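Local coordinates for protein 11S globulin isoform 1 (Cocos nucifera, PDB 5WPW) that stores nitrogen and carbon in the coconut seed as a hexameric 11S globulin and is a potential food allergen, at the interface of chains A and B and the interface of chains A and C. Sequence-based numbering; all coordinates share one arbitrary frame. Chains: chain A/B/C, 11S globulin isoform 1.

Chain A meets two neighbours here, chain B in contact 1 and chain C in contact 2, and the C-alpha centres of the two patches lie about 19 Å apart. No residue belongs to both. Contact 1 joins the amino-terminal segment and two loops of the second cupin region of A to a loop of B, across an interface that is not an exact two-fold. Contact 2 pairs strand 371-373 and the residues just before it with the segment around 3-10 helix 241-243 of C, across a two-fold interface. One subunit thus engages two partners through different surfaces, as fits a hexamer.

Contact 1: the interface of chains A and B. Residues chain A 1, 3-4, 308, 344, 347; chain B 148-151, 154.
The branch tip CD2 of B:Leu149 reaches the CE1 corner of the A:His308 imidazole at 3.7 Å, in the plane of the ring, and touches A:Pro344 CB as well. This is a junction between bicupin subunits of the 11S globulin hexamer. A branched leucine suits it: CD2 lies between the imidazole and the proline while CD1 sits over a face of the B:Arg154 guanidinium, toward its rim. A:Pro344 CB lies over the centre of the A:Phe347 ring, whose CZ is 3.5 Å from B:Arg154 NH2, with ring and guanidinium planes 69° apart. On the other flank A:Cys3, disulfide-bonded to A:Cys36, packs SG against B:Leu149 CA.

Next to the leucine, A:His308 NE2 makes a weak hydrogen bond to the backbone O of B:Gln148 (2.9 Å), which sits at the edge of the imidazole; the ring and the glutamine amide are nearly perpendicular.

Farther out, B:Asp150 has CG between its backbone N and carbonyl carbon (chi1 43°), which turns the carboxylate toward two arginines. Their A:Arg4 NE and B:Arg154 NH1 lie 5.5 Å apart, and the aspartate probably offsets their repulsion. B:Asp150 OD1 receives B:Arg154 NH1 on its syn side at 2.7 Å, within the guanidinium plane. B:Arg154 NH1 also donates to A:Cys3 O at 2.7 Å, from above the carbonyl plane. B:Asp150 OD2 forms a salt bridge with A:Arg4 NE at 2.8 Å, a bent bond met from above the carboxylate, whose plane stands 81° from the guanidinium.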
ATOM      1  N   ASN A   1     -17.118 -15.012  23.749  1.00 71.48           N
ATOM      2  CA  ASN A   1     -17.147 -15.659  22.440  1.00 69.13           C
ATOM      3  C   ASN A   1     -17.542 -17.131  22.575  1.00 68.87           C
ATOM      4  O   ASN A   1     -17.206 -17.788  23.565  1.00 65.70           O
ATOM      5  CB  ASN A   1     -15.787 -15.544  21.740  1.00 65.20           C
ATOM      6  CG  ASN A   1     -15.533 -14.155  21.144  1.00 64.44           C
ATOM      7  OD1 ASN A   1     -14.879 -13.313  21.762  1.00 61.32           O
ATOM      8  ND2 ASN A   1     -16.025 -13.928  19.926  1.00 72.17           N
ATOM      9  N   CYS A   3     -16.542 -19.645  20.764  1.00 51.83           N
ATOM     10  CA  CYS A   3     -15.650 -20.563  20.068  1.00 53.23           C
ATOM     11  C   CYS A   3     -15.092 -21.647  20.974  1.00 50.63           C
ATOM     12  O   CYS A   3     -14.274 -22.456  20.515  1.00 47.79           O
ATOM     13  CB  CYS A   3     -14.519 -19.791  19.381  1.00 47.20           C
ATOM     14  SG  CYS A   3     -15.029 -18.960  17.846  1.00 44.61           S
ATOM     15  N   ARG A   4     -15.518 -21.705  22.235  1.00 53.41           N
ATOM     16  CA  ARG A   4     -15.278 -22.891  23.058  1.00 53.78           C
ATOM     17  C   ARG A   4     -16.430 -23.876  22.842  1.00 56.01           C
ATOM     18  O   ARG A   4     -17.314 -24.079  23.684  1.00 54.61           O
ATOM     19  CB  ARG A   4     -15.104 -22.516  24.523  1.00 48.84           C
ATOM     20  CG  ARG A   4     -13.816 -21.746  24.818  1.00 50.81           C
ATOM     21  CD  ARG A   4     -14.034 -20.654  25.861  1.00 57.83           C
ATOM     22  NE  ARG A   4     -13.031 -19.579  25.821  1.00 59.81           N
ATOM     23  CZ  ARG A   4     -13.285 -18.322  26.182  1.00 58.71           C
ATOM     24  NH1 ARG A   4     -12.336 -17.389  26.131  1.00 50.49           N
ATOM     25  NH2 ARG A   4     -14.506 -17.999  26.597  1.00 62.62           N
ATOM     26  N   HIS A 308     -11.904 -19.122   9.453  1.00 21.51           N
ATOM     27  CA  HIS A 308     -12.870 -20.199   9.601  1.00 21.42           C
ATOM     28  C   HIS A 308     -13.291 -20.670   8.216  1.00 26.21           C
ATOM     29  O   HIS A 308     -13.228 -19.913   7.239  1.00 23.02           O
ATOM     30  CB  HIS A 308     -14.127 -19.766  10.364  1.00 23.90           C
ATOM     31  CG  HIS A 308     -13.868 -19.082  11.674  1.00 29.28           C
ATOM     32  ND1 HIS A 308     -13.306 -19.724  12.756  1.00 28.28           N
ATOM     33  CD2 HIS A 308     -14.141 -17.822  12.085  1.00 28.54           C
ATOM     34  CE1 HIS A 308     -13.219 -18.885  13.770  1.00 30.45           C
ATOM     35  NE2 HIS A 308     -13.716 -17.723  13.388  1.00 30.25           N
ATOM     36  N   PRO A 344     -13.819 -24.384  12.543  1.00 28.47           N
ATOM     37  CA  PRO A 344     -13.160 -23.194  13.081  1.00 29.72           C
ATOM     38  C   PRO A 344     -11.692 -23.117  12.703  1.00 26.40           C
ATOM     39  O   PRO A 344     -11.019 -24.123  12.476  1.00 26.39           O
ATOM     40  CB  PRO A 344     -13.334 -23.351  14.595  1.00 31.86           C
ATOM     41  CG  PRO A 344     -14.498 -24.287  14.751  1.00 24.86           C
ATOM     42  CD  PRO A 344     -14.401 -25.222  13.601  1.00 29.42           C
ATOM     43  N   PHE A 347      -8.579 -25.483  13.749  1.00 27.55           N
ATOM     44  CA  PHE A 347      -9.004 -26.873  13.968  1.00 27.36           C
ATOM     45  C   PHE A 347      -8.488 -27.757  12.843  1.00 25.49           C
ATOM     46  O   PHE A 347      -8.495 -27.366  11.681  1.00 27.24           O
ATOM     47  CB  PHE A 347     -10.524 -26.996  14.037  1.00 23.42           C
ATOM     48  CG  PHE A 347     -11.108 -26.581  15.358  1.00 28.16           C
ATOM     49  CD1 PHE A 347     -10.564 -25.512  16.070  1.00 26.68           C
ATOM     50  CD2 PHE A 347     -12.217 -27.233  15.882  1.00 31.34           C
ATOM     51  CE1 PHE A 347     -11.095 -25.112  17.287  1.00 25.75           C
ATOM     52  CE2 PHE A 347     -12.774 -26.827  17.104  1.00 30.99           C
ATOM     53  CZ  PHE A 347     -12.212 -25.759  17.805  1.00 30.27           C
TER
ATOM     54  N   GLN B 148      -9.226 -15.386  15.073  1.00 23.62           N
ATOM     55  CA  GLN B 148     -10.670 -15.332  14.917  1.00 26.09           C
ATOM     56  C   GLN B 148     -11.400 -16.290  15.857  1.00 30.86           C
ATOM     57  O   GLN B 148     -12.617 -16.428  15.744  1.00 28.68           O
ATOM     58  CB  GLN B 148     -11.057 -15.611  13.462  1.00 25.95           C
ATOM     59  CG  GLN B 148     -10.301 -14.763  12.427  1.00 29.50           C
ATOM     60  CD  GLN B 148     -10.922 -14.847  11.032  1.00 26.47           C
ATOM     61  OE1 GLN B 148     -12.076 -15.223  10.889  1.00 29.51           O
ATOM     62  NE2 GLN B 148     -10.152 -14.485  10.009  1.00 26.81           N
ATOM     63  N   LEU B 149     -10.690 -16.945  16.783  1.00 28.46           N
ATOM     64  CA  LEU B 149     -11.347 -17.706  17.848  1.00 28.57           C
ATOM     65  C   LEU B 149     -11.667 -16.810  19.036  1.00 34.17           C
ATOM     66  O   LEU B 149     -11.855 -15.600  18.870  1.00 37.67           O
ATOM     67  CB  LEU B 149     -10.484 -18.890  18.277  1.00 30.51           C
ATOM     68  CG  LEU B 149     -10.081 -19.867  17.180  1.00 24.99           C
ATOM     69  CD1 LEU B 149      -9.126 -20.915  17.700  1.00 27.62           C
ATOM     70  CD2 LEU B 149     -11.322 -20.520  16.544  1.00 30.46           C
ATOM     71  N   ASP B 150     -11.739 -17.380  20.237  1.00 38.92           N
ATOM     72  CA  ASP B 150     -11.996 -16.579  21.426  1.00 39.17           C
ATOM     73  C   ASP B 150     -10.723 -15.850  21.866  1.00 34.48           C
ATOM     74  O   ASP B 150      -9.610 -16.166  21.436  1.00 32.41           O
ATOM     75  CB  ASP B 150     -12.531 -17.460  22.562  1.00 43.23           C
ATOM     76  CG  ASP B 150     -11.782 -18.782  22.672  1.00 42.86           C
ATOM     77  OD1 ASP B 150     -11.726 -19.524  21.671  1.00 45.80           O
ATOM     78  OD2 ASP B 150     -11.244 -19.079  23.752  1.00 44.59           O
ATOM     79  N   ARG B 151     -10.899 -14.870  22.757  1.00 37.71           N
ATOM     80  CA  ARG B 151      -9.797 -14.074  23.298  1.00 33.84           C
ATOM     81  C   ARG B 151      -9.084 -14.833  24.423  1.00 33.86           C
ATOM     82  O   ARG B 151      -9.026 -14.406  25.571  1.00 40.69           O
ATOM     83  CB  ARG B 151     -10.307 -12.729  23.806  1.00 33.76           C
ATOM     84  CG  ARG B 151     -10.396 -11.608  22.784  1.00 42.77           C
ATOM     85  CD  ARG B 151     -10.113 -10.219  23.448  1.00 45.84           C
ATOM     86  NE  ARG B 151     -10.607 -10.152  24.829  1.00 51.86           N
ATOM     87  CZ  ARG B 151     -10.119  -9.362  25.789  1.00 52.19           C
ATOM     88  NH1 ARG B 151      -9.105  -8.541  25.546  1.00 46.29           N
ATOM     89  NH2 ARG B 151     -10.652  -9.397  27.006  1.00 47.54           N
ATOM     90  N   ARG B 154      -5.240 -20.490  22.665  1.00 30.45           N
ATOM     91  CA  ARG B 154      -5.510 -21.870  22.277  1.00 28.78           C
ATOM     92  C   ARG B 154      -4.247 -22.411  21.614  1.00 36.56           C
ATOM     93  O   ARG B 154      -3.853 -21.944  20.534  1.00 30.81           O
ATOM     94  CB  ARG B 154      -6.710 -21.976  21.326  1.00 33.76           C
ATOM     95  CG  ARG B 154      -7.876 -20.994  21.566  1.00 37.40           C
ATOM     96  CD  ARG B 154      -9.060 -21.604  22.336  1.00 39.14           C
ATOM     97  NE  ARG B 154      -9.514 -22.889  21.789  1.00 35.03           N
ATOM     98  CZ  ARG B 154     -10.701 -23.122  21.231  1.00 36.69           C
ATOM     99  NH1 ARG B 154     -11.609 -22.163  21.123  1.00 34.76           N
ATOM    100  NH2 ARG B 154     -10.989 -24.342  20.791  1.00 32.85           N
TER

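Contact 2: the interface of chains A and C. Residues chain A 289, 369-371; chain C 240-241, 243-244.
Across this two-fold interface of the seed globulin hexamer, the backbone of A:Val371 meets the side chain of C:Glu243 and the alpha-amino group of C:Gly240, the expected start of the basic chain after cleavage of the 11S precursor at its conserved Asn-Gly site. The symmetry repeats the contact with the chains exchanged, and it helps tie two subunits together.

The polar heart is a carboxylate oxygen. C:Glu243 OE1 accepts the backbone A:Val371 N at 2.9 Å in an almost straight hydrogen bond (170° at H), using its syn lone pair. Within its own chain C:Glu243 OE1 also accepts a hydrogen bond from C:Gly240 N, at 2.7 Å on the anti side, so two donors grip one oxygen and probably limit rotation of the carboxylate. Glutamate suits the place because its arm, extended beyond CG (chi2 162°), carries the carboxylate from the 3-10 helix to a backbone amide of the other subunit.

C:Gly240 N also hydrogen-bonds to A:Val371 O, at 2.8 Å. The N-H and C=O of A:Val371 are thereby both engaged by chain C, one by a side chain and one by the new amino terminus. Beside them A:Val371 CG2 lies against the C:Glu243 carboxylate, the two side chains crossing at about a right angle.

A:Met370 supplies the apolar part. Its flexible thioether bends at chi3 (-61°), bringing SD and the methyl CE to the C:Phe241 ring: A:Met370 SD lies 3.6 Å from C:Phe241 CD1, and CE nears CE1. C:Thr244 CG2 rests against the methionine CG and SD, while C:Thr244 OG1 donates to C:Phe241 O at 2.6 Å, which may help to hold the turn.

A:Glu289 OE2 approaches C:Glu243 OE2 at 4.1 Å. The like charge could raise the proton affinity of A:Glu289, whereas the amino terminus beside C:Glu243 would favour its carboxylate form. For this storage protein, the site joins the start of strand 371-373 to the start of the basic chain and 3-10 helix 241-243, probably helping to link cleavage to hexamer assembly.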
ATOM      1  N   GLU A 289     -13.520 -21.948  -2.053  1.00 24.11           N
ATOM      2  CA  GLU A 289     -12.821 -23.142  -2.505  1.00 28.16           C
ATOM      3  C   GLU A 289     -13.869 -24.130  -3.007  1.00 28.08           C
ATOM      4  O   GLU A 289     -14.877 -24.338  -2.338  1.00 27.85           O
ATOM      5  CB  GLU A 289     -12.011 -23.736  -1.355  1.00 29.06           C
ATOM      6  CG  GLU A 289     -11.233 -24.960  -1.691  1.00 35.47           C
ATOM      7  CD  GLU A 289     -10.212 -25.311  -0.623  1.00 34.12           C
ATOM      8  OE1 GLU A 289     -10.599 -25.854   0.447  1.00 40.31           O
ATOM      9  OE2 GLU A 289      -9.027 -25.025  -0.856  1.00 33.78           O
ATOM     10  N   ALA A 369      -7.286 -16.913   2.235  1.00 23.58           N
ATOM     11  CA  ALA A 369      -7.326 -17.964   3.234  1.00 28.28           C
ATOM     12  C   ALA A 369      -6.330 -19.047   2.844  1.00 27.00           C
ATOM     13  O   ALA A 369      -6.194 -19.394   1.666  1.00 29.46           O
ATOM     14  CB  ALA A 369      -8.744 -18.544   3.329  1.00 25.12           C
ATOM     15  N   MET A 370      -5.607 -19.554   3.834  1.00 23.72           N
ATOM     16  CA  MET A 370      -4.544 -20.538   3.637  1.00 28.74           C
ATOM     17  C   MET A 370      -4.762 -21.719   4.563  1.00 25.85           C
ATOM     18  O   MET A 370      -5.255 -21.560   5.684  1.00 27.12           O
ATOM     19  CB  MET A 370      -3.166 -19.934   3.933  1.00 25.18           C
ATOM     20  CG  MET A 370      -2.727 -18.899   2.924  1.00 30.98           C
ATOM     21  SD  MET A 370      -1.013 -18.437   3.160  1.00 35.04           S
ATOM     22  CE  MET A 370      -1.030 -17.757   4.833  1.00 29.47           C
ATOM     23  N   VAL A 371      -4.383 -22.908   4.100  1.00 26.06           N
ATOM     24  CA  VAL A 371      -4.378 -24.072   4.966  1.00 25.81           C
ATOM     25  C   VAL A 371      -2.934 -24.538   5.167  1.00 26.48           C
ATOM     26  O   VAL A 371      -2.020 -24.243   4.377  1.00 22.37           O
ATOM     27  CB  VAL A 371      -5.231 -25.238   4.415  1.00 26.98           C
ATOM     28  CG1 VAL A 371      -6.693 -24.803   4.200  1.00 22.43           C
ATOM     29  CG2 VAL A 371      -4.602 -25.763   3.143  1.00 25.80           C
TER
ATOM     30  N   GLY C 240      -1.094 -23.735   1.757  1.00 33.83           N
ATOM     31  CA  GLY C 240      -0.220 -22.770   2.385  1.00 30.72           C
ATOM     32  C   GLY C 240       0.020 -21.592   1.479  1.00 36.83           C
ATOM     33  O   GLY C 240      -0.895 -21.114   0.798  1.00 37.55           O
ATOM     34  N   PHE C 241       1.264 -21.130   1.446  1.00 31.09           N
ATOM     35  CA  PHE C 241       1.593 -19.973   0.629  1.00 34.68           C
ATOM     36  C   PHE C 241       1.278 -20.183  -0.843  1.00 34.46           C
ATOM     37  O   PHE C 241       1.077 -19.205  -1.566  1.00 39.25           O
ATOM     38  CB  PHE C 241       3.058 -19.617   0.807  1.00 33.52           C
ATOM     39  CG  PHE C 241       3.345 -18.933   2.106  1.00 40.28           C
ATOM     40  CD1 PHE C 241       2.494 -17.965   2.584  1.00 43.23           C
ATOM     41  CD2 PHE C 241       4.459 -19.271   2.854  1.00 44.38           C
ATOM     42  CE1 PHE C 241       2.740 -17.335   3.790  1.00 44.65           C
ATOM     43  CE2 PHE C 241       4.726 -18.647   4.062  1.00 45.19           C
ATOM     44  CZ  PHE C 241       3.867 -17.676   4.529  1.00 49.00           C
ATOM     45  N   GLU C 243      -1.372 -21.228  -2.170  1.00 32.16           N
ATOM     46  CA  GLU C 243      -2.726 -20.797  -2.488  1.00 33.36           C
ATOM     47  C   GLU C 243      -2.808 -19.307  -2.777  1.00 31.66           C
ATOM     48  O   GLU C 243      -3.873 -18.819  -3.184  1.00 31.89           O
ATOM     49  CB  GLU C 243      -3.683 -21.155  -1.342  1.00 35.68           C
ATOM     50  CG  GLU C 243      -3.838 -22.650  -1.064  1.00 32.38           C
ATOM     51  CD  GLU C 243      -4.427 -22.914   0.312  1.00 35.26           C
ATOM     52  OE1 GLU C 243      -3.657 -22.876   1.306  1.00 33.45           O
ATOM     53  OE2 GLU C 243      -5.663 -23.130   0.408  1.00 35.68           O
ATOM     54  N   THR C 244      -1.713 -18.568  -2.581  1.00 31.33           N
ATOM     55  CA  THR C 244      -1.732 -17.137  -2.815  1.00 34.77           C
ATOM     56  C   THR C 244      -0.960 -16.882  -4.077  1.00 34.84           C
ATOM     57  O   THR C 244      -1.519 -17.029  -5.189  1.00 32.37           O
ATOM     58  CB  THR C 244      -1.169 -16.385  -1.600  1.00 36.49           C
ATOM     59  OG1 THR C 244       0.191 -16.793  -1.393  1.00 40.02           O
ATOM     60  CG2 THR C 244      -1.963 -16.690  -0.356  1.00 38.13           C
TER